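Local coordinates for protein invasin (Yersinia enterocolitica, PDB 1P9H) that binds collagen through its head domain, as a trimeric outer-membrane adhesin that promotes attachment to and invasion of eukaryotic cells, at the interface of chains A and B. Numbering follows the deposited sequence. Chains: chain A/B, Invasin.

Contact 1: the interface of chains A and B. Residues chain A 18-21, 52-55; chain B 26, 28, 30.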
ATOM      1  N   ASN A  18     -30.078  -0.412  19.534  1.00 37.62           N
ATOM      2  CA  ASN A  18     -29.312   0.723  19.036  1.00 35.68           C
ATOM      3  C   ASN A  18     -28.402   0.249  17.907  1.00 33.60           C
ATOM      4  O   ASN A  18     -27.394  -0.418  18.144  1.00 32.94           O
ATOM      5  CB  ASN A  18     -28.479   1.337  20.165  1.00 38.43           C
ATOM      6  CG  ASN A  18     -27.774   2.611  19.744  1.00 40.94           C
ATOM      7  OD1 ASN A  18     -28.398   3.539  19.229  1.00 42.92           O
ATOM      8  ND2 ASN A  18     -26.465   2.664  19.966  1.00 42.71           N
ATOM      9  N   LEU A  19     -28.771   0.594  16.679  1.00 29.60           N
ATOM     10  CA  LEU A  19     -28.002   0.192  15.507  1.00 25.35           C
ATOM     11  C   LEU A  19     -26.817   1.117  15.247  1.00 22.30           C
ATOM     12  O   LEU A  19     -26.990   2.270  14.850  1.00 20.91           O
ATOM     13  CB  LEU A  19     -28.913   0.161  14.276  1.00 24.89           C
ATOM     14  CG  LEU A  19     -30.234  -0.598  14.438  1.00 26.76           C
ATOM     15  CD1 LEU A  19     -31.014  -0.538  13.136  1.00 26.75           C
ATOM     16  CD2 LEU A  19     -29.964  -2.040  14.837  1.00 27.14           C
ATOM     17  N   THR A  20     -25.611   0.601  15.473  1.00 18.79           N
ATOM     18  CA  THR A  20     -24.395   1.375  15.259  1.00 18.79           C
ATOM     19  C   THR A  20     -23.425   0.640  14.343  1.00 16.69           C
ATOM     20  O   THR A  20     -22.485   1.237  13.818  1.00 16.95           O
ATOM     21  CB  THR A  20     -23.659   1.649  16.585  1.00 21.42           C
ATOM     22  OG1 THR A  20     -23.285   0.403  17.188  1.00 23.52           O
ATOM     23  CG2 THR A  20     -24.548   2.433  17.542  1.00 20.92           C
ATOM     24  N   ALA A  21     -23.656  -0.653  14.147  1.00 15.10           N
ATOM     25  CA  ALA A  21     -22.769  -1.455  13.316  1.00 13.63           C
ATOM     26  C   ALA A  21     -23.410  -1.936  12.024  1.00 12.46           C
ATOM     27  O   ALA A  21     -24.626  -1.886  11.861  1.00 13.37           O
ATOM     28  CB  ALA A  21     -22.268  -2.656  14.116  1.00 13.73           C
ATOM     29  N   ALA A  52     -20.376  -8.454  13.474  1.00 11.34           N
ATOM     30  CA  ALA A  52     -19.870  -7.121  13.781  1.00 13.06           C
ATOM     31  C   ALA A  52     -20.100  -6.941  15.280  1.00 13.34           C
ATOM     32  O   ALA A  52     -21.177  -6.523  15.704  1.00 15.09           O
ATOM     33  CB  ALA A  52     -20.641  -6.069  12.991  1.00 12.14           C
ATOM     34  N   LYS A  53     -19.087  -7.273  16.075  1.00 13.67           N
ATOM     35  CA  LYS A  53     -19.184  -7.199  17.533  1.00 15.27           C
ATOM     36  C   LYS A  53     -18.836  -5.865  18.176  1.00 15.77           C
ATOM     37  O   LYS A  53     -19.161  -5.629  19.342  1.00 16.92           O
ATOM     38  CB  LYS A  53     -18.301  -8.274  18.166  1.00 16.79           C
ATOM     39  CG  LYS A  53     -18.673  -9.698  17.803  1.00 20.34           C
ATOM     40  CD  LYS A  53     -17.771 -10.674  18.538  1.00 23.93           C
ATOM     41  CE  LYS A  53     -18.130 -12.115  18.235  1.00 26.12           C
ATOM     42  NZ  LYS A  53     -17.283 -13.047  19.033  1.00 27.94           N
ATOM     43  N   GLY A  54     -18.167  -4.993  17.435  1.00 14.95           N
ATOM     44  CA  GLY A  54     -17.798  -3.717  18.010  1.00 14.91           C
ATOM     45  C   GLY A  54     -18.738  -2.595  17.640  1.00 15.23           C
ATOM     46  O   GLY A  54     -19.388  -2.635  16.593  1.00 14.51           O
ATOM     47  N   ILE A  55     -18.826  -1.591  18.506  0.50 15.99           N
ATOM     48  CA  ILE A  55     -19.678  -0.445  18.237  0.50 17.37           C
ATOM     49  C   ILE A  55     -19.118   0.235  16.992  0.50 16.17           C
ATOM     50  O   ILE A  55     -17.912   0.465  16.900  0.50 18.25           O
ATOM     51  CB  ILE A  55     -19.653   0.555  19.411  0.50 19.95           C
ATOM     52  CG1 ILE A  55     -20.101  -0.143  20.697  0.50 25.03           C
ATOM     53  CG2 ILE A  55     -20.560   1.742  19.105  0.50 22.38           C
ATOM     54  CD1 ILE A  55     -20.036   0.735  21.929  0.50 28.88           C
TER
ATOM     55  N   PRO B  26     -26.091   1.757   9.536  1.00 12.32           N
ATOM     56  CA  PRO B  26     -26.052   0.690  10.539  1.00 13.48           C
ATOM     57  C   PRO B  26     -27.308  -0.174  10.496  1.00 14.21           C
ATOM     58  O   PRO B  26     -28.425   0.344  10.445  1.00 15.10           O
ATOM     59  CB  PRO B  26     -25.912   1.461  11.845  1.00 13.41           C
ATOM     60  CG  PRO B  26     -25.027   2.598  11.437  1.00 12.43           C
ATOM     61  CD  PRO B  26     -25.639   3.036  10.117  1.00 12.72           C
ATOM     62  N   ALA B  28     -27.300  -3.228  12.559  1.00 15.93           N
ATOM     63  CA  ALA B  28     -27.164  -4.177  13.654  1.00 18.08           C
ATOM     64  C   ALA B  28     -26.715  -3.559  14.969  1.00 19.00           C
ATOM     65  O   ALA B  28     -26.023  -2.543  14.994  1.00 17.51           O
ATOM     66  CB  ALA B  28     -26.191  -5.283  13.251  1.00 19.62           C
ATOM     67  N   PRO B  30     -24.433  -4.365  17.914  1.00 26.88           N
ATOM     68  CA  PRO B  30     -23.345  -5.268  18.299  1.00 30.01           C
ATOM     69  C   PRO B  30     -23.538  -5.968  19.640  1.00 33.30           C
ATOM     70  O   PRO B  30     -22.844  -6.936  19.946  1.00 35.44           O
ATOM     71  CB  PRO B  30     -22.119  -4.357  18.278  1.00 27.07           C
ATOM     72  CG  PRO B  30     -22.689  -3.018  18.623  1.00 28.07           C
ATOM     73  CD  PRO B  30     -23.943  -2.982  17.789  1.00 24.20           C
TER

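Contact 2: the interface of chains A and B. Residues chain A 163, 165-166, 169-171; chain B 180-183.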
ATOM      1  N   LYS A 163      16.296  -9.530   0.613  1.00 11.31           N
ATOM      2  CA  LYS A 163      16.354  -9.989   1.989  1.00 11.85           C
ATOM      3  C   LYS A 163      17.462  -9.276   2.735  1.00 11.24           C
ATOM      4  O   LYS A 163      18.559  -9.079   2.205  1.00 12.08           O
ATOM      5  CB  LYS A 163      16.597 -11.498   2.021  1.00 13.50           C
ATOM      6  N   ASP A 165      20.318  -8.869   5.710  1.00 12.23           N
ATOM      7  CA  ASP A 165      21.300  -9.787   6.275  1.00 13.49           C
ATOM      8  C   ASP A 165      21.830  -9.264   7.606  1.00 15.14           C
ATOM      9  O   ASP A 165      22.721  -9.867   8.208  1.00 14.70           O
ATOM     10  CB  ASP A 165      22.461  -9.991   5.291  1.00 11.97           C
ATOM     11  CG  ASP A 165      23.330  -8.751   5.132  1.00 13.79           C
ATOM     12  OD1 ASP A 165      22.905  -7.647   5.538  1.00 14.17           O
ATOM     13  OD2 ASP A 165      24.448  -8.884   4.585  1.00 17.57           O
ATOM     14  N   ARG A 166      21.268  -8.151   8.069  1.00 12.69           N
ATOM     15  CA  ARG A 166      21.699  -7.548   9.323  1.00 13.33           C
ATOM     16  C   ARG A 166      20.708  -6.478   9.776  1.00 13.42           C
ATOM     17  O   ARG A 166      19.883  -6.008   8.993  1.00 13.54           O
ATOM     18  CB  ARG A 166      23.086  -6.918   9.145  1.00 14.36           C
ATOM     19  CG  ARG A 166      23.065  -5.578   8.415  1.00 14.71           C
ATOM     20  CD  ARG A 166      24.439  -5.174   7.902  1.00 12.67           C
ATOM     21  NE  ARG A 166      24.812  -5.930   6.709  1.00 13.58           N
ATOM     22  CZ  ARG A 166      25.813  -5.597   5.901  1.00 12.65           C
ATOM     23  NH1 ARG A 166      26.544  -4.523   6.161  1.00 13.67           N
ATOM     24  NH2 ARG A 166      26.072  -6.328   4.823  1.00 13.76           N
ATOM     25  N   SER A 169      19.625  -1.881   8.610  1.00 12.45           N
ATOM     26  CA  SER A 169      20.067  -1.824   7.226  1.00 10.69           C
ATOM     27  C   SER A 169      18.943  -1.770   6.207  1.00 11.64           C
ATOM     28  O   SER A 169      17.773  -1.961   6.530  1.00 11.15           O
ATOM     29  CB  SER A 169      20.944  -3.039   6.911  1.00 12.56           C
ATOM     30  OG  SER A 169      20.163  -4.227   6.865  1.00 12.19           O
ATOM     31  N   VAL A 170      19.334  -1.496   4.969  1.00 10.23           N
ATOM     32  CA  VAL A 170      18.424  -1.451   3.834  1.00  9.63           C
ATOM     33  C   VAL A 170      19.039  -2.380   2.797  1.00 10.13           C
ATOM     34  O   VAL A 170      20.167  -2.161   2.355  1.00 11.08           O
ATOM     35  CB  VAL A 170      18.329  -0.038   3.215  1.00 11.15           C
ATOM     36  CG1 VAL A 170      17.438  -0.077   1.974  1.00 12.33           C
ATOM     37  CG2 VAL A 170      17.772   0.950   4.229  1.00 12.11           C
ATOM     38  N   SER A 171      18.313  -3.427   2.423  1.00  8.79           N
ATOM     39  CA  SER A 171      18.818  -4.355   1.424  1.00  9.70           C
ATOM     40  C   SER A 171      18.076  -4.196   0.112  1.00  9.83           C
ATOM     41  O   SER A 171      16.845  -4.130   0.092  1.00 10.54           O
ATOM     42  CB  SER A 171      18.659  -5.800   1.889  1.00  9.66           C
ATOM     43  OG  SER A 171      18.954  -6.678   0.812  1.00 10.18           O
TER
ATOM     44  N   GLN B 180      22.989   1.024   6.892  1.00 12.76           N
ATOM     45  CA  GLN B 180      23.890   0.589   5.837  1.00 11.44           C
ATOM     46  C   GLN B 180      23.015   0.115   4.686  1.00 12.54           C
ATOM     47  O   GLN B 180      21.905  -0.374   4.904  1.00 12.98           O
ATOM     48  CB  GLN B 180      24.753  -0.586   6.297  1.00 11.61           C
ATOM     49  CG  GLN B 180      25.823  -0.244   7.311  1.00 13.44           C
ATOM     50  CD  GLN B 180      26.642  -1.459   7.691  1.00 13.50           C
ATOM     51  OE1 GLN B 180      26.126  -2.407   8.288  1.00 15.40           O
ATOM     52  NE2 GLN B 180      27.923  -1.446   7.336  1.00 14.06           N
ATOM     53  N   LEU B 181      23.510   0.272   3.464  0.50 11.62           N
ATOM     54  CA  LEU B 181      22.786  -0.166   2.276  0.50 11.85           C
ATOM     55  C   LEU B 181      23.530  -1.391   1.763  0.50 13.00           C
ATOM     56  O   LEU B 181      24.718  -1.317   1.459  0.50 12.65           O
ATOM     57  CB  LEU B 181      22.782   0.936   1.213  0.50 14.11           C
ATOM     58  CG  LEU B 181      22.112   0.585  -0.120  0.50 16.34           C
ATOM     59  CD1 LEU B 181      20.661   0.203   0.112  0.50 20.92           C
ATOM     60  CD2 LEU B 181      22.212   1.772  -1.066  0.50 20.00           C
ATOM     61  N   THR B 182      22.826  -2.514   1.667  1.00 11.71           N
ATOM     62  CA  THR B 182      23.444  -3.764   1.233  1.00 11.56           C
ATOM     63  C   THR B 182      22.969  -4.371  -0.079  1.00 11.75           C
ATOM     64  O   THR B 182      21.915  -4.012  -0.606  1.00 11.68           O
ATOM     65  CB  THR B 182      23.266  -4.824   2.322  1.00 10.54           C
ATOM     66  OG1 THR B 182      21.886  -5.209   2.381  1.00 11.74           O
ATOM     67  CG2 THR B 182      23.668  -4.261   3.678  1.00 13.51           C
ATOM     68  N   HIS B 183      23.763  -5.317  -0.579  1.00 12.75           N
ATOM     69  CA  HIS B 183      23.491  -6.027  -1.825  1.00 12.21           C
ATOM     70  C   HIS B 183      23.487  -5.074  -3.011  1.00 12.33           C
ATOM     71  O   HIS B 183      22.655  -5.178  -3.919  1.00 12.35           O
ATOM     72  CB  HIS B 183      22.157  -6.773  -1.720  1.00 12.89           C
ATOM     73  CG  HIS B 183      22.115  -7.770  -0.604  1.00 13.69           C
ATOM     74  ND1 HIS B 183      22.531  -9.076  -0.751  1.00 19.66           N
ATOM     75  CD2 HIS B 183      21.736  -7.640   0.691  1.00 12.97           C
ATOM     76  CE1 HIS B 183      22.409  -9.708   0.404  1.00 15.38           C
ATOM     77  NE2 HIS B 183      21.930  -8.859   1.295  1.00 20.02           N
TER
HETATM   78  O   HOH W   1      20.861  -6.057   4.789  1.00 12.46           O

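Contact 1: the interface of chains A and B
Backbone hydrogen bonds join A:Thr20 and A:Ala21 to B:Ala28. The carbonyl oxygen B:Ala28 O takes two donors from consecutive residues. A:Ala21 N lies 3.1 Å from B:Ala28 O, and its bond is fairly straight, 160° at the hydrogen. A:Thr20 N shares the same acceptor by a more bent bond. In return B:Ala28 N donates to A:Ala21 O. These exchanges make A:Ala21 and B:Ala28 an antiparallel beta bridge between the two copies.

Two prolines of chain B make van der Waals contacts, mostly with main-chain carbonyls of chain A. Ring atom CB of B:Pro26 lies 3.3 Å from A:Leu19 O, and its CG faces the carbonyl of A:Thr20. An apolar pair joins them, with A:Thr20 CA 3.7 Å from B:Pro26 CB. This proline therefore packs against the main chain of A. A:Leu19 sends its branch CD2 over the backbone of B:Ala28, with A:Leu19 CD2 3.6 Å from B:Ala28 C. With CG anti to the carbonyl carbon (chi1 -49°), the leucine puts CD2 there and its other methyl, CD1, by the carbonyl oxygen of B:Pro26.

B:Pro30 sits between two segments of chain A and loses 85 Å² of surface to it. Its CB atom lies by carbonyl oxygens: B:Pro30 CB is 3.4 Å from A:Lys53 O, and A:Ala52 O is close by. Its CD atom lies by A:Thr20, whose side chain crosses the proline at about a right angle. The hydroxyl A:Thr20 OG1 is 3.5 Å from B:Pro30 CD. The methyl of A:Ala21 also approaches CD. A:Ile55 CA lies 4.0 Å from B:Pro30 CG.

In the fold, the patch lies at the N-terminal end of the left-handed parallel beta-roll. A loop ahead of strand 22-24 and the turn after strand 51-52 of chain A receive strand 28-29 of B and its flanking prolines.

Contact 2: the interface of chains A and B
Strand 169-171 of chain A runs parallel to strand 180-182 of chain B, and the loop residues A:Asp165 and A:Arg166 reach over to the same strand. This pairing between subunits of the homotrimer lies towards the stalk end of the head and probably helps hold the trimer together. Bridges pair A:Ser169 with B:Gln180, A:Val170 with B:Leu181 and A:Ser171 with B:Thr182. A:Val170 carries the main-chain bonds. A:Val170 N donates to B:Gln180 O at 2.8 Å, and A:Val170 O accepts from B:Thr182 N.

On one side of the strands, CG1 of A:Val170 packs against methyl CD1 of B:Leu181, 3.7 Å away. The valine turns CG1 to this methyl by setting it anti to its backbone N (chi1 176°). The leucine CD1 also lies close to the valine carbonyl oxygen.

The other side is polar. A:Arg166 bends at chi3 (76°) and brings its guanidinium across the end of B:Gln180. A:Arg166 NH1 donates to B:Gln180 OE1 at 3.0 Å. The amide oxygen lies in the guanidinium plane, but the donor stands above the amide carbonyl plane, not on a lone pair. The two planes are turned 68° apart. B:Thr182 meets the arginine tip to tip: its methyl CG2 lies over the centre of one guanidinium face.

A:Asp165 fixes the arginine from its own chain. NE and NH2 take one carboxylate oxygen each, side-on, with NE and OD1 forming a salt bridge. With B:Gln180 at another edge, this should hold the guanidinium flat against the threonine methyl.

B:His183 passes the aspartate in the opposite direction. B:His183 NE2 stays 4.1 Å from A:Asp165 OD2. If the histidine is protonated, the nearby carboxylate could stabilise it. A:Ser171 OG lies beside the imidazole and donates to A:Lys163 O within chain A.

Water 1 connects the chains: it contacts A:Asp165 N, A:Asp165 OD1 and A:Ser169 OG, and lies 2.8 Å from the hydroxyl B:Thr182 OG1.

Contact 1 and contact 2 join the same two chains, with C-alpha centres about 46 Å apart. They share no residues. Contact 1 lies at the N-terminal end of the beta-roll head. Contact 2 lies towards the coiled-coil stalk, at the C-terminal end of the head. The adhesin is a homotrimer, and the deposited assembly holds three copies, so each contact should recur around the trimer. Together they tie neighbouring subunits at both ends of the head. Contact 1 pairs antiparallel main chain, whereas contact 2 pairs parallel strands and adds an arginine-to-glutamine hydrogen bond and a water bridge.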